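Local coordinates for S-layer domain-containing protein (Ruminiclostridium thermocellum ATCC 27405, PDB 4QVS), which is of unknown function but carries a concanavalin A-like lectin/glucanase domain, a fold that in many relatives binds or cleaves carbohydrate, at residues A[9-14]-A[30-35]; A[87-92]-A[99-104]; A[110-115]-A[123-128]; A[135-140]-A[150-155]. All coordinates share one frame; numbering follows the deposited sequence.

Four contacts follow one another in series from the N terminus, none enclosing or crossing another. Contact 1 closes the first loop, bringing the chain after strand 7-9, with its sodium site, against strand 32-35. Contacts 2 and 3 are successive beta hairpins of one four-stranded antiparallel sheet, and strands 99-104 and 110-115 join them side by side, with Thr103 N 2.7 Å from Lys111 O. Contact 4, a further hairpin, touches contact 3 where Gly128 meets the carboxylate of Glu155, and it lies about 42 Å from contact 1, centre to centre. All four also meet the second subunit, whose strands extend the sheets at contacts 1, 2 and 4.

Contact 1. Residues A[9-14]-A[30-35]; sequences YMFDEA and GNAVLY. With NA (sodium ion), chain C.
Beside a sodium site at the dimer interface, Tyr9 and Phe11 pack onto Ala32 at the start of strand 32-35. The ring of Tyr9 reaches across with CG anti to its carbonyl carbon (chi1 -65°), and the methyl of Ala32 sits over one ring face, toward the rim beside CD1 and CE1, in a CH-pi contact with CB 3.9 Å from the ring centroid. At the far end of the ring the phenol OH donates to the carbonyl of Gly30, with Tyr9 OH 2.7 Å from Gly30 O; the acceptor lies in the ring plane, and the approach is nearly along the C=O axis. Phe11 adds a looser contact, CE1 being 4.1 Å from Ala32 CB, while one face of its ring is covered by CB of Tyr9. Phe11 takes a left-handed backbone conformation (phi 49°), and Met10 O, at 2.3 Å, and Asp12 OD1, at 2.5 Å, on either side of it in sequence, bind the same sodium ion. Asn45 and Asn47 contribute backbone oxygens, and Asp202 of the second subunit a carboxylate oxygen. The arrangement is that of an intersubunit metal site on a loop, next to aromatic packing against strand 32-35.

Contact 2. Residues A[87-92]-A[99-104]; sequences IFDFFD and YMRLTA
A first torsion of 71° sets Phe88 CG between its backbone N and carbonyl carbon, and the ring lies with one face on Leu102 CB, 3.6 Å from the Phe88 ring centroid in a CH-pi contact. Leu102 CG is anti to the backbone N (chi1 179°), and the methyl CD2 it carries reaches Phe88 CE2. Ile87 CD1 meets the same methyl, 4.0 Å from Leu102 CD2, and also packs on Ala104 N. Ile87 N and Phe88 N both donate to Leu102 O, at 2.8 and 3.2 Å, which makes a classic beta bulge where the strand turns its corner. Beyond it the ladder is regular, and the Phe90 N to Met100 O bond is almost straight at 176°. On the face bearing Asp89, Phe91, Tyr99 and Arg101, Phe91 CB meets Tyr99 CB at 3.5 Å, and the aliphatic part of Arg101 passes alongside Asp89 at an oblique angle, with CG 3.9 Å from Asp89 CB. The polar ends are engaged beyond the two segments: Asp89 OD2 is hydrogen-bonded to His183 of the second subunit, while Arg101 forms salt bridges to Glu122 and to Asp190 of that subunit. The opposite face, with Phe88, Phe90 and Leu102, packs on strand 71-79; strand 110-115 follows 99-104 in the sheet, and a strand of the second subunit extends it beyond residues 88-91.

Contact 3. Residues A[110-115]-A[123-128]; sequences IKFAMT and KTITSG
Ile110 and Ser127 close this ladder with a side-chain acceptor: Ile110 N donates to Ser127 OG at 2.8 Å, where a regular hairpin would use a backbone carbonyl. Ser127 chi1 of 61° puts OG between its own N and carbonyl carbon, and Ser127 N returns a bond to Ile110 O at 2.9 Å. The pairs Phe112 with Ile125 and Met114 with Lys123 are each joined by two backbone bonds, so their N-H and C=O groups are satisfied between the strands. The backbone of Lys111, Ala113 and Thr115 turns to strand 99-104 and bonds there. Along one face Phe112 and Ile125 lie side by side, CD1 of Ile125 meeting the ring edge 3.8 Å from Phe112 CD2. On the other, the bent chain of Lys111 passes Thr124 and Thr126, and its NZ bonds to Tyr192 OH of the second subunit. Thr124 O accepts from Asn160 of that subunit. This is an antiparallel beta hairpin, its second strand outermost in this chain's sheet, consistent with a concanavalin A-like fold.

Contact 4. Residues A[135-140]-A[150-155]; sequences VWKHVA and LYINGE
His138 and Asn153 hold one end of this hairpin through both backbone and side chain. Asn153 N donates to His138 O at 2.7 Å, and His138 N returns the bond to Asn153 OD1 at 2.9 Å, arriving 51° above the amide plane. Farther along is the enclosed part: Ala140 and Tyr151 are buried, joined by two backbone bonds, and both side chains pack on helix 213-219. Lys137 and Asn153 form the partly exposed end, where the lysine crosses the amide at about a right angle, its CG 3.5 Å from Asn153 ND2, and its NZ bonds to Thr132. Away from Lys137, near Gly154, a water lies in the plane of the His138 ring at its edge, 2.6 Å from His138 ND1, and accepts from Gly154 N. The left-handed backbone of Asn153 and Gly154 makes the type I' turn from Ile152 to Glu155, which leads into strand 155-160; the contact thus lies where two beta hairpins meet on their shared strand 147-152.

Contact 1. Residues A[9-14]-A[30-35]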
loop_
_atom_site.group_PDB
_atom_site.type_symbol
_atom_site.label_atom_id
_atom_site.label_comp_id
_atom_site.label_asym_id
_atom_site.label_seq_id
_atom_site.Cartn_x
_atom_site.Cartn_y
_atom_site.Cartn_z
ATOM N N TYR A 9 6.991 14.351 -22.067
ATOM C CA TYR A 9 5.738 14.985 -22.451
ATOM C C TYR A 9 5.214 15.800 -21.259
ATOM O O TYR A 9 4.837 15.247 -20.225
ATOM C CB TYR A 9 4.729 13.951 -22.934
ATOM C CG TYR A 9 5.228 13.287 -24.209
ATOM C CD1 TYR A 9 5.162 13.963 -25.449
ATOM C CD2 TYR A 9 5.858 12.072 -24.170
ATOM C CE1 TYR A 9 5.686 13.420 -26.616
ATOM C CE2 TYR A 9 6.346 11.497 -25.354
ATOM C CZ TYR A 9 6.263 12.185 -26.559
ATOM O OH TYR A 9 6.769 11.590 -27.692
HETATM N N MSE A 10 5.204 17.114 -21.438
HETATM C CA MSE A 10 4.771 18.042 -20.401
HETATM C C MSE A 10 3.326 18.347 -20.608
HETATM O O MSE A 10 2.689 18.909 -19.738
HETATM C CB MSE A 10 5.574 19.332 -20.505
HETATM C CG MSE A 10 7.048 19.111 -20.222
HETATM SE SE MSE A 10 7.871 20.901 -20.289
HETATM C CE MSE A 10 7.193 21.383 -18.495
ATOM N N PHE A 11 2.804 18.035 -21.797
ATOM C CA PHE A 11 1.394 18.233 -22.089
ATOM C C PHE A 11 0.843 19.621 -21.720
ATOM O O PHE A 11 -0.300 19.717 -21.229
ATOM C CB PHE A 11 0.546 17.163 -21.385
ATOM C CG PHE A 11 0.861 15.749 -21.783
ATOM C CD1 PHE A 11 0.653 15.316 -23.112
ATOM C CD2 PHE A 11 1.271 14.819 -20.858
ATOM C CE1 PHE A 11 0.905 14.010 -23.464
ATOM C CE2 PHE A 11 1.526 13.493 -21.225
ATOM C CZ PHE A 11 1.354 13.101 -22.551
ATOM N N ASP A 12 1.631 20.680 -21.956
ATOM C CA ASP A 12 1.210 22.049 -21.624
ATOM C C ASP A 12 0.484 22.784 -22.737
ATOM O O ASP A 12 -0.395 23.588 -22.461
ATOM C CB ASP A 12 2.407 22.888 -21.168
ATOM C CG ASP A 12 2.941 22.437 -19.814
ATOM O OD1 ASP A 12 2.167 21.812 -19.046
ATOM O OD2 ASP A 12 4.125 22.671 -19.533
ATOM N N GLU A 13 0.811 22.498 -23.991
ATOM C CA GLU A 13 0.236 23.247 -25.083
ATOM C C GLU A 13 0.452 22.522 -26.392
ATOM O O GLU A 13 1.563 22.092 -26.680
ATOM C CB GLU A 13 0.949 24.591 -25.147
ATOM C CG GLU A 13 0.288 25.605 -26.053
ATOM C CD GLU A 13 1.001 26.936 -25.975
ATOM O OE1 GLU A 13 2.224 26.949 -26.225
ATOM O OE2 GLU A 13 0.355 27.964 -25.653
ATOM N N ALA A 14 -0.611 22.410 -27.184
ATOM C CA ALA A 14 -0.566 21.723 -28.469
ATOM C C ALA A 14 0.436 22.389 -29.382
ATOM O O ALA A 14 0.660 23.604 -29.300
ATOM C CB ALA A 14 -1.940 21.722 -29.127
ATOM N N GLY A 30 8.738 11.770 -31.805
ATOM C CA GLY A 30 7.593 12.462 -32.377
ATOM C C GLY A 30 6.565 12.911 -31.363
ATOM O O GLY A 30 6.688 12.670 -30.139
ATOM N N ASN A 31 5.530 13.555 -31.883
ATOM C CA ASN A 31 4.501 14.108 -31.056
ATOM C C ASN A 31 3.581 13.077 -30.458
ATOM O O ASN A 31 3.244 12.092 -31.117
ATOM C CB ASN A 31 3.686 15.103 -31.858
ATOM C CG ASN A 31 4.512 16.272 -32.333
ATOM O OD1 ASN A 31 5.550 16.581 -31.732
ATOM N ND2 ASN A 31 4.069 16.933 -33.411
ATOM N N ALA A 32 3.235 13.272 -29.181
ATOM C CA ALA A 32 2.184 12.456 -28.561
ATOM C C ALA A 32 0.859 12.957 -29.113
ATOM O O ALA A 32 0.718 14.134 -29.352
ATOM C CB ALA A 32 2.200 12.583 -27.044
ATOM N N VAL A 33 -0.117 12.084 -29.336
ATOM C CA VAL A 33 -1.393 12.529 -29.815
ATOM C C VAL A 33 -2.471 12.244 -28.783
ATOM O O VAL A 33 -2.665 11.102 -28.350
ATOM C CB VAL A 33 -1.751 11.826 -31.172
ATOM C CG1 VAL A 33 -3.032 12.418 -31.736
ATOM C CG2 VAL A 33 -0.607 12.016 -32.167
ATOM N N LEU A 34 -3.261 13.265 -28.489
ATOM C CA LEU A 34 -4.338 13.170 -27.511
ATOM C C LEU A 34 -5.685 12.985 -28.186
ATOM O O LEU A 34 -5.987 13.730 -29.096
ATOM C CB LEU A 34 -4.430 14.483 -26.698
ATOM C CG LEU A 34 -5.606 14.616 -25.699
ATOM C CD1 LEU A 34 -5.608 13.440 -24.750
ATOM C CD2 LEU A 34 -5.582 15.930 -24.884
ATOM N N TYR A 35 -6.474 12.022 -27.700
ATOM C CA TYR A 35 -7.840 11.792 -28.136
ATOM C C TYR A 35 -8.697 12.020 -26.873
ATOM O O TYR A 35 -8.841 11.141 -26.023
ATOM C CB TYR A 35 -7.995 10.394 -28.725
ATOM C CG TYR A 35 -7.087 10.160 -29.935
ATOM C CD1 TYR A 35 -7.478 10.525 -31.211
ATOM C CD2 TYR A 35 -5.838 9.613 -29.768
ATOM C CE1 TYR A 35 -6.651 10.305 -32.319
ATOM C CE2 TYR A 35 -4.998 9.411 -30.831
ATOM C CZ TYR A 35 -5.414 9.759 -32.105
ATOM O OH TYR A 35 -4.552 9.517 -33.103
HETATM NA NA NA C . 2.237 19.746 -17.647
HETATM O O HOH W 1 4.227 19.812 -17.299
#

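Contact 2. Residues A[87-92]-A[99-104]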
loop_
_atom_site.group_PDB
_atom_site.type_symbol
_atom_site.label_atom_id
_atom_site.label_comp_id
_atom_site.label_asym_id
_atom_site.label_seq_id
_atom_site.Cartn_x
_atom_site.Cartn_y
_atom_site.Cartn_z
ATOM N N ILE A 87 -2.886 1.945 -17.489
ATOM C CA ILE A 87 -2.264 3.242 -17.341
ATOM C C ILE A 87 -1.381 3.485 -18.559
ATOM O O ILE A 87 -1.447 4.552 -19.164
ATOM C CB ILE A 87 -1.446 3.332 -16.033
ATOM C CG1 ILE A 87 -2.369 3.176 -14.810
ATOM C CG2 ILE A 87 -0.754 4.674 -16.001
ATOM C CD1 ILE A 87 -1.648 3.130 -13.478
ATOM N N PHE A 88 -0.511 2.524 -18.871
ATOM C CA PHE A 88 0.276 2.564 -20.108
ATOM C C PHE A 88 0.435 1.148 -20.698
ATOM O O PHE A 88 0.330 0.123 -19.996
ATOM C CB PHE A 88 1.628 3.314 -20.015
ATOM C CG PHE A 88 2.694 2.618 -19.226
ATOM C CD1 PHE A 88 3.268 1.435 -19.658
ATOM C CD2 PHE A 88 3.205 3.212 -18.058
ATOM C CE1 PHE A 88 4.251 0.805 -18.936
ATOM C CE2 PHE A 88 4.209 2.604 -17.360
ATOM C CZ PHE A 88 4.738 1.408 -17.782
ATOM N N ASP A 89 0.744 1.098 -21.975
ATOM C CA ASP A 89 0.878 -0.201 -22.667
ATOM C C ASP A 89 1.746 0.043 -23.869
ATOM O O ASP A 89 1.507 0.954 -24.630
ATOM C CB ASP A 89 -0.510 -0.738 -22.955
ATOM C CG ASP A 89 -0.526 -1.985 -23.798
ATOM O OD1 ASP A 89 0.421 -2.766 -23.825
ATOM O OD2 ASP A 89 -1.600 -2.237 -24.349
ATOM N N PHE A 90 2.846 -0.702 -23.916
ATOM C CA PHE A 90 3.788 -0.673 -24.982
ATOM C C PHE A 90 3.799 -2.113 -25.439
ATOM O O PHE A 90 4.099 -3.036 -24.674
ATOM C CB PHE A 90 5.172 -0.218 -24.545
ATOM C CG PHE A 90 5.199 1.193 -24.013
ATOM C CD1 PHE A 90 5.331 2.273 -24.857
ATOM C CD2 PHE A 90 5.066 1.427 -22.651
ATOM C CE1 PHE A 90 5.356 3.577 -24.350
ATOM C CE2 PHE A 90 5.098 2.725 -22.135
ATOM C CZ PHE A 90 5.236 3.797 -22.984
ATOM N N PHE A 91 3.457 -2.306 -26.703
ATOM C CA PHE A 91 3.242 -3.659 -27.222
ATOM C C PHE A 91 3.751 -3.821 -28.668
ATOM O O PHE A 91 3.836 -2.866 -29.410
ATOM C CB PHE A 91 1.730 -3.962 -27.131
ATOM C CG PHE A 91 0.841 -2.981 -27.892
ATOM C CD1 PHE A 91 0.488 -1.760 -27.344
ATOM C CD2 PHE A 91 0.336 -3.310 -29.150
ATOM C CE1 PHE A 91 -0.310 -0.872 -28.028
ATOM C CE2 PHE A 91 -0.466 -2.421 -29.859
ATOM C CZ PHE A 91 -0.801 -1.204 -29.302
ATOM N N ASP A 92 4.139 -5.041 -29.005
ATOM C CA ASP A 92 4.643 -5.421 -30.330
ATOM C C ASP A 92 3.577 -5.103 -31.358
ATOM O O ASP A 92 2.424 -5.485 -31.171
ATOM C CB ASP A 92 4.937 -6.941 -30.322
ATOM C CG ASP A 92 5.311 -7.516 -31.709
ATOM O OD1 ASP A 92 5.824 -6.796 -32.562
ATOM O OD2 ASP A 92 5.084 -8.709 -31.949
ATOM N N TYR A 99 4.292 -7.687 -24.831
ATOM C CA TYR A 99 3.994 -6.337 -24.380
ATOM C C TYR A 99 4.403 -6.117 -22.937
ATOM O O TYR A 99 4.758 -7.078 -22.252
ATOM C CB TYR A 99 2.469 -6.098 -24.461
ATOM C CG TYR A 99 1.571 -7.009 -23.594
ATOM C CD1 TYR A 99 1.276 -6.689 -22.251
ATOM C CD2 TYR A 99 0.974 -8.143 -24.132
ATOM C CE1 TYR A 99 0.458 -7.502 -21.482
ATOM C CE2 TYR A 99 0.152 -8.958 -23.391
ATOM C CZ TYR A 99 -0.108 -8.635 -22.064
ATOM O OH TYR A 99 -0.933 -9.448 -21.358
HETATM N N MSE A 100 4.340 -4.849 -22.508
HETATM C CA MSE A 100 4.539 -4.498 -21.099
HETATM C C MSE A 100 3.496 -3.443 -20.862
HETATM O O MSE A 100 3.252 -2.596 -21.709
HETATM C CB MSE A 100 5.989 -4.252 -20.721
HETATM C CG MSE A 100 6.456 -2.850 -21.043
HETATM SE SE MSE A 100 8.417 -2.843 -21.095
HETATM C CE MSE A 100 8.193 -0.951 -21.304
ATOM N N ARG A 101 2.819 -3.549 -19.723
ATOM C CA ARG A 101 1.681 -2.730 -19.418
ATOM C C ARG A 101 1.562 -2.390 -17.905
ATOM O O ARG A 101 1.681 -3.273 -17.070
ATOM C CB ARG A 101 0.506 -3.574 -19.809
ATOM C CG ARG A 101 -0.848 -2.935 -19.697
ATOM C CD ARG A 101 -1.872 -3.787 -20.436
ATOM N NE ARG A 101 -2.013 -5.150 -19.882
ATOM C CZ ARG A 101 -3.010 -5.979 -20.187
ATOM N NH1 ARG A 101 -3.942 -5.617 -21.047
ATOM N NH2 ARG A 101 -3.078 -7.197 -19.633
ATOM N N LEU A 102 1.295 -1.140 -17.577
ATOM C CA LEU A 102 1.167 -0.753 -16.151
ATOM C C LEU A 102 -0.308 -0.558 -15.978
ATOM O O LEU A 102 -0.938 0.095 -16.806
ATOM C CB LEU A 102 1.904 0.535 -15.794
ATOM C CG LEU A 102 1.763 0.994 -14.316
ATOM C CD1 LEU A 102 2.565 0.126 -13.386
ATOM C CD2 LEU A 102 2.233 2.422 -14.180
ATOM N N THR A 103 -0.874 -1.153 -14.925
ATOM C CA THR A 103 -2.271 -1.046 -14.692
ATOM C C THR A 103 -2.610 -0.617 -13.244
ATOM O O THR A 103 -1.844 -0.860 -12.298
ATOM C CB THR A 103 -2.923 -2.387 -14.938
ATOM O OG1 THR A 103 -2.286 -3.354 -14.123
ATOM C CG2 THR A 103 -2.747 -2.845 -16.440
ATOM N N ALA A 104 -3.751 0.049 -13.143
ATOM C CA ALA A 104 -4.406 0.349 -11.896
ATOM C C ALA A 104 -5.209 -0.907 -11.573
ATOM O O ALA A 104 -5.749 -1.564 -12.488
ATOM C CB ALA A 104 -5.325 1.542 -12.068
#

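Contact 3. Residues A[110-115]-A[123-128]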
loop_
_atom_site.group_PDB
_atom_site.type_symbol
_atom_site.label_atom_id
_atom_site.label_comp_id
_atom_site.label_asym_id
_atom_site.label_seq_id
_atom_site.Cartn_x
_atom_site.Cartn_y
_atom_site.Cartn_z
ATOM N N ILE A 110 -1.301 -0.812 -7.991
ATOM C CA ILE A 110 -0.872 -0.732 -9.386
ATOM C C ILE A 110 -0.078 -1.990 -9.676
ATOM O O ILE A 110 0.509 -2.583 -8.767
ATOM C CB ILE A 110 -0.002 0.509 -9.735
ATOM C CG1 ILE A 110 1.277 0.553 -8.912
ATOM C CG2 ILE A 110 -0.795 1.785 -9.564
ATOM C CD1 ILE A 110 2.140 1.794 -9.110
ATOM N N LYS A 111 -0.099 -2.400 -10.934
ATOM C CA LYS A 111 0.620 -3.582 -11.359
ATOM C C LYS A 111 1.341 -3.334 -12.660
ATOM O O LYS A 111 0.817 -2.719 -13.588
ATOM C CB LYS A 111 -0.339 -4.737 -11.596
ATOM C CG LYS A 111 0.360 -6.035 -11.975
ATOM C CD LYS A 111 -0.601 -7.205 -11.943
ATOM C CE LYS A 111 -1.531 -7.135 -13.151
ATOM N NZ LYS A 111 -2.729 -8.000 -12.994
ATOM N N PHE A 112 2.543 -3.858 -12.724
ATOM C CA PHE A 112 3.322 -3.774 -13.909
ATOM C C PHE A 112 3.497 -5.202 -14.356
ATOM O O PHE A 112 3.731 -6.077 -13.561
ATOM C CB PHE A 112 4.643 -3.086 -13.634
ATOM C CG PHE A 112 5.515 -3.023 -14.802
ATOM C CD1 PHE A 112 5.131 -2.276 -15.916
ATOM C CD2 PHE A 112 6.693 -3.718 -14.830
ATOM C CE1 PHE A 112 5.925 -2.226 -17.047
ATOM C CE2 PHE A 112 7.501 -3.679 -15.968
ATOM C CZ PHE A 112 7.108 -2.929 -17.081
ATOM N N ALA A 113 3.334 -5.416 -15.640
ATOM C CA ALA A 113 3.414 -6.752 -16.256
ATOM C C ALA A 113 4.208 -6.688 -17.537
ATOM O O ALA A 113 4.120 -5.699 -18.253
ATOM C CB ALA A 113 2.035 -7.282 -16.566
HETATM N N MSE A 114 5.020 -7.718 -17.773
HETATM C CA MSE A 114 5.797 -7.892 -18.993
HETATM C C MSE A 114 5.523 -9.297 -19.383
HETATM O O MSE A 114 5.485 -10.184 -18.503
HETATM C CB MSE A 114 7.307 -7.846 -18.789
HETATM C CG MSE A 114 7.784 -6.545 -18.123
HETATM SE SE MSE A 114 9.680 -6.172 -18.466
HETATM C CE MSE A 114 9.673 -6.246 -20.428
ATOM N N THR A 115 5.309 -9.520 -20.683
ATOM C CA THR A 115 5.088 -10.862 -21.180
ATOM C C THR A 115 5.540 -10.986 -22.615
ATOM O O THR A 115 5.586 -10.026 -23.422
ATOM C CB THR A 115 3.619 -11.330 -21.100
ATOM O OG1 THR A 115 3.520 -12.716 -21.427
ATOM C CG2 THR A 115 2.756 -10.594 -22.047
ATOM N N LYS A 123 4.572 -11.705 -16.283
ATOM C CA LYS A 123 5.460 -11.661 -15.116
ATOM C C LYS A 123 5.145 -10.283 -14.582
ATOM O O LYS A 123 5.234 -9.300 -15.322
ATOM C CB LYS A 123 6.951 -11.734 -15.461
ATOM C CG LYS A 123 7.410 -12.916 -16.280
ATOM C CD LYS A 123 6.997 -14.226 -15.656
ATOM C CE LYS A 123 7.306 -15.366 -16.606
ATOM N NZ LYS A 123 6.566 -16.569 -16.156
ATOM N N THR A 124 4.834 -10.194 -13.298
ATOM C CA THR A 124 4.320 -8.970 -12.735
ATOM C C THR A 124 4.964 -8.460 -11.465
ATOM O O THR A 124 5.669 -9.189 -10.773
ATOM C CB THR A 124 2.903 -9.244 -12.312
ATOM O OG1 THR A 124 2.949 -10.176 -11.237
ATOM C CG2 THR A 124 2.124 -9.867 -13.465
ATOM N N ILE A 125 4.679 -7.193 -11.168
ATOM C CA ILE A 125 5.066 -6.561 -9.907
ATOM C C ILE A 125 3.816 -5.839 -9.471
ATOM O O ILE A 125 3.230 -5.088 -10.260
ATOM C CB ILE A 125 6.132 -5.477 -10.051
ATOM C CG1 ILE A 125 7.176 -5.849 -11.092
ATOM C CG2 ILE A 125 6.763 -5.199 -8.693
ATOM C CD1 ILE A 125 8.091 -4.696 -11.452
ATOM N N THR A 126 3.405 -6.038 -8.224
ATOM C CA THR A 126 2.182 -5.417 -7.724
ATOM C C THR A 126 2.461 -4.629 -6.458
ATOM O O THR A 126 3.159 -5.107 -5.594
ATOM C CB THR A 126 1.118 -6.487 -7.427
ATOM O OG1 THR A 126 0.958 -7.330 -8.571
ATOM C CG2 THR A 126 -0.203 -5.835 -7.098
ATOM N N SER A 127 1.908 -3.428 -6.336
ATOM C CA SER A 127 2.127 -2.629 -5.121
ATOM C C SER A 127 1.418 -3.223 -3.875
ATOM O O SER A 127 0.552 -4.096 -3.999
ATOM C CB SER A 127 1.728 -1.176 -5.355
ATOM O OG SER A 127 0.366 -1.035 -5.692
ATOM N N GLY A 128 1.805 -2.760 -2.682
ATOM C CA GLY A 128 1.283 -3.297 -1.395
ATOM C C GLY A 128 -0.151 -2.959 -1.008
ATOM O O GLY A 128 -0.697 -1.954 -1.441
#

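Contact 4. Residues A[135-140]-A[150-155]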
loop_
_atom_site.group_PDB
_atom_site.type_symbol
_atom_site.label_atom_id
_atom_site.label_comp_id
_atom_site.label_asym_id
_atom_site.label_seq_id
_atom_site.Cartn_x
_atom_site.Cartn_y
_atom_site.Cartn_z
ATOM N N VAL A 135 -13.825 -2.101 5.183
ATOM C CA VAL A 135 -13.463 -3.437 4.710
ATOM C C VAL A 135 -12.630 -4.249 5.715
ATOM O O VAL A 135 -11.491 -3.903 5.982
ATOM C CB VAL A 135 -12.666 -3.353 3.387
ATOM C CG1 VAL A 135 -12.233 -4.742 2.945
ATOM C CG2 VAL A 135 -13.479 -2.656 2.302
ATOM N N TRP A 136 -13.188 -5.356 6.217
ATOM C CA TRP A 136 -12.475 -6.264 7.141
ATOM C C TRP A 136 -11.144 -6.735 6.583
ATOM O O TRP A 136 -11.099 -7.269 5.489
ATOM C CB TRP A 136 -13.318 -7.528 7.438
ATOM C CG TRP A 136 -14.379 -7.355 8.483
ATOM C CD1 TRP A 136 -15.727 -7.262 8.289
ATOM C CD2 TRP A 136 -14.165 -7.248 9.894
ATOM N NE1 TRP A 136 -16.368 -7.118 9.502
ATOM C CE2 TRP A 136 -15.427 -7.111 10.502
ATOM C CE3 TRP A 136 -13.030 -7.278 10.698
ATOM C CZ2 TRP A 136 -15.584 -6.992 11.898
ATOM C CZ3 TRP A 136 -13.188 -7.164 12.090
ATOM C CH2 TRP A 136 -14.453 -7.028 12.664
ATOM N N LYS A 137 -10.056 -6.545 7.313
ATOM C CA LYS A 137 -8.758 -7.062 6.864
ATOM C C LYS A 137 -8.028 -7.700 8.055
ATOM O O LYS A 137 -8.347 -7.398 9.193
ATOM C CB LYS A 137 -7.920 -5.949 6.209
ATOM C CG LYS A 137 -8.375 -5.552 4.795
ATOM C CD LYS A 137 -7.348 -4.658 4.097
ATOM C CE LYS A 137 -7.525 -4.605 2.570
ATOM N NZ LYS A 137 -8.755 -3.861 2.228
ATOM N N HIS A 138 -7.086 -8.596 7.784
ATOM C CA HIS A 138 -6.308 -9.222 8.830
ATOM C C HIS A 138 -4.990 -8.487 8.965
ATOM O O HIS A 138 -4.332 -8.221 7.981
ATOM C CB HIS A 138 -6.051 -10.702 8.550
ATOM C CG HIS A 138 -5.409 -11.415 9.705
ATOM N ND1 HIS A 138 -4.056 -11.674 9.766
ATOM C CD2 HIS A 138 -5.930 -11.867 10.871
ATOM C CE1 HIS A 138 -3.774 -12.271 10.910
ATOM N NE2 HIS A 138 -4.897 -12.411 11.594
ATOM N N VAL A 139 -4.610 -8.138 10.184
ATOM C CA VAL A 139 -3.333 -7.487 10.377
ATOM C C VAL A 139 -2.472 -8.258 11.362
ATOM O O VAL A 139 -2.971 -8.776 12.339
ATOM C CB VAL A 139 -3.517 -6.052 10.872
ATOM C CG1 VAL A 139 -2.165 -5.394 11.110
ATOM C CG2 VAL A 139 -4.328 -5.230 9.877
ATOM N N ALA A 140 -1.171 -8.305 11.113
ATOM C CA ALA A 140 -0.247 -8.957 12.037
ATOM C C ALA A 140 1.088 -8.239 12.052
ATOM O O ALA A 140 1.468 -7.612 11.064
ATOM C CB ALA A 140 -0.053 -10.416 11.669
ATOM N N LEU A 150 5.358 -6.376 9.146
ATOM C CA LEU A 150 3.949 -6.050 9.072
ATOM C C LEU A 150 3.320 -6.863 7.997
ATOM O O LEU A 150 3.874 -6.975 6.881
ATOM C CB LEU A 150 3.737 -4.603 8.677
ATOM C CG LEU A 150 3.917 -3.580 9.770
ATOM C CD1 LEU A 150 3.898 -2.164 9.202
ATOM C CD2 LEU A 150 2.817 -3.785 10.797
ATOM N N TYR A 151 2.129 -7.359 8.305
ATOM C CA TYR A 151 1.335 -8.125 7.376
ATOM C C TYR A 151 -0.104 -7.627 7.318
ATOM O O TYR A 151 -0.715 -7.333 8.365
ATOM C CB TYR A 151 1.227 -9.577 7.818
ATOM C CG TYR A 151 2.488 -10.374 7.836
ATOM C CD1 TYR A 151 3.313 -10.407 8.960
ATOM C CD2 TYR A 151 2.812 -11.175 6.757
ATOM C CE1 TYR A 151 4.459 -11.176 8.978
ATOM C CE2 TYR A 151 3.953 -11.929 6.759
ATOM C CZ TYR A 151 4.768 -11.937 7.854
ATOM O OH TYR A 151 5.864 -12.732 7.795
ATOM N N ILE A 152 -0.644 -7.562 6.096
ATOM C CA ILE A 152 -2.054 -7.262 5.853
ATOM C C ILE A 152 -2.570 -8.462 5.063
ATOM O O ILE A 152 -1.963 -8.845 4.085
ATOM C CB ILE A 152 -2.276 -5.987 5.048
ATOM C CG1 ILE A 152 -1.820 -4.774 5.869
ATOM C CG2 ILE A 152 -3.758 -5.863 4.703
ATOM C CD1 ILE A 152 -1.935 -3.452 5.146
ATOM N N ASN A 153 -3.658 -9.072 5.513
ATOM C CA ASN A 153 -4.153 -10.313 4.908
ATOM C C ASN A 153 -3.065 -11.313 4.523
ATOM O O ASN A 153 -3.120 -11.915 3.456
ATOM C CB ASN A 153 -5.046 -10.017 3.710
ATOM C CG ASN A 153 -6.303 -9.296 4.110
ATOM O OD1 ASN A 153 -6.983 -9.691 5.059
ATOM N ND2 ASN A 153 -6.625 -8.240 3.387
ATOM N N GLY A 154 -2.065 -11.470 5.385
ATOM C CA GLY A 154 -1.010 -12.474 5.181
ATOM C C GLY A 154 0.079 -12.147 4.183
ATOM O O GLY A 154 0.892 -13.018 3.849
ATOM N N GLU A 155 0.090 -10.890 3.734
ATOM C CA GLU A 155 1.069 -10.380 2.800
ATOM C C GLU A 155 1.993 -9.434 3.524
ATOM O O GLU A 155 1.550 -8.567 4.260
ATOM C CB GLU A 155 0.375 -9.634 1.661
ATOM C CG GLU A 155 1.250 -8.593 0.964
ATOM C CD GLU A 155 0.466 -7.735 -0.016
ATOM O OE1 GLU A 155 -0.421 -8.280 -0.708
ATOM O OE2 GLU A 155 0.741 -6.519 -0.104
HETATM O O HOH W 2 -2.405 -10.458 8.094
#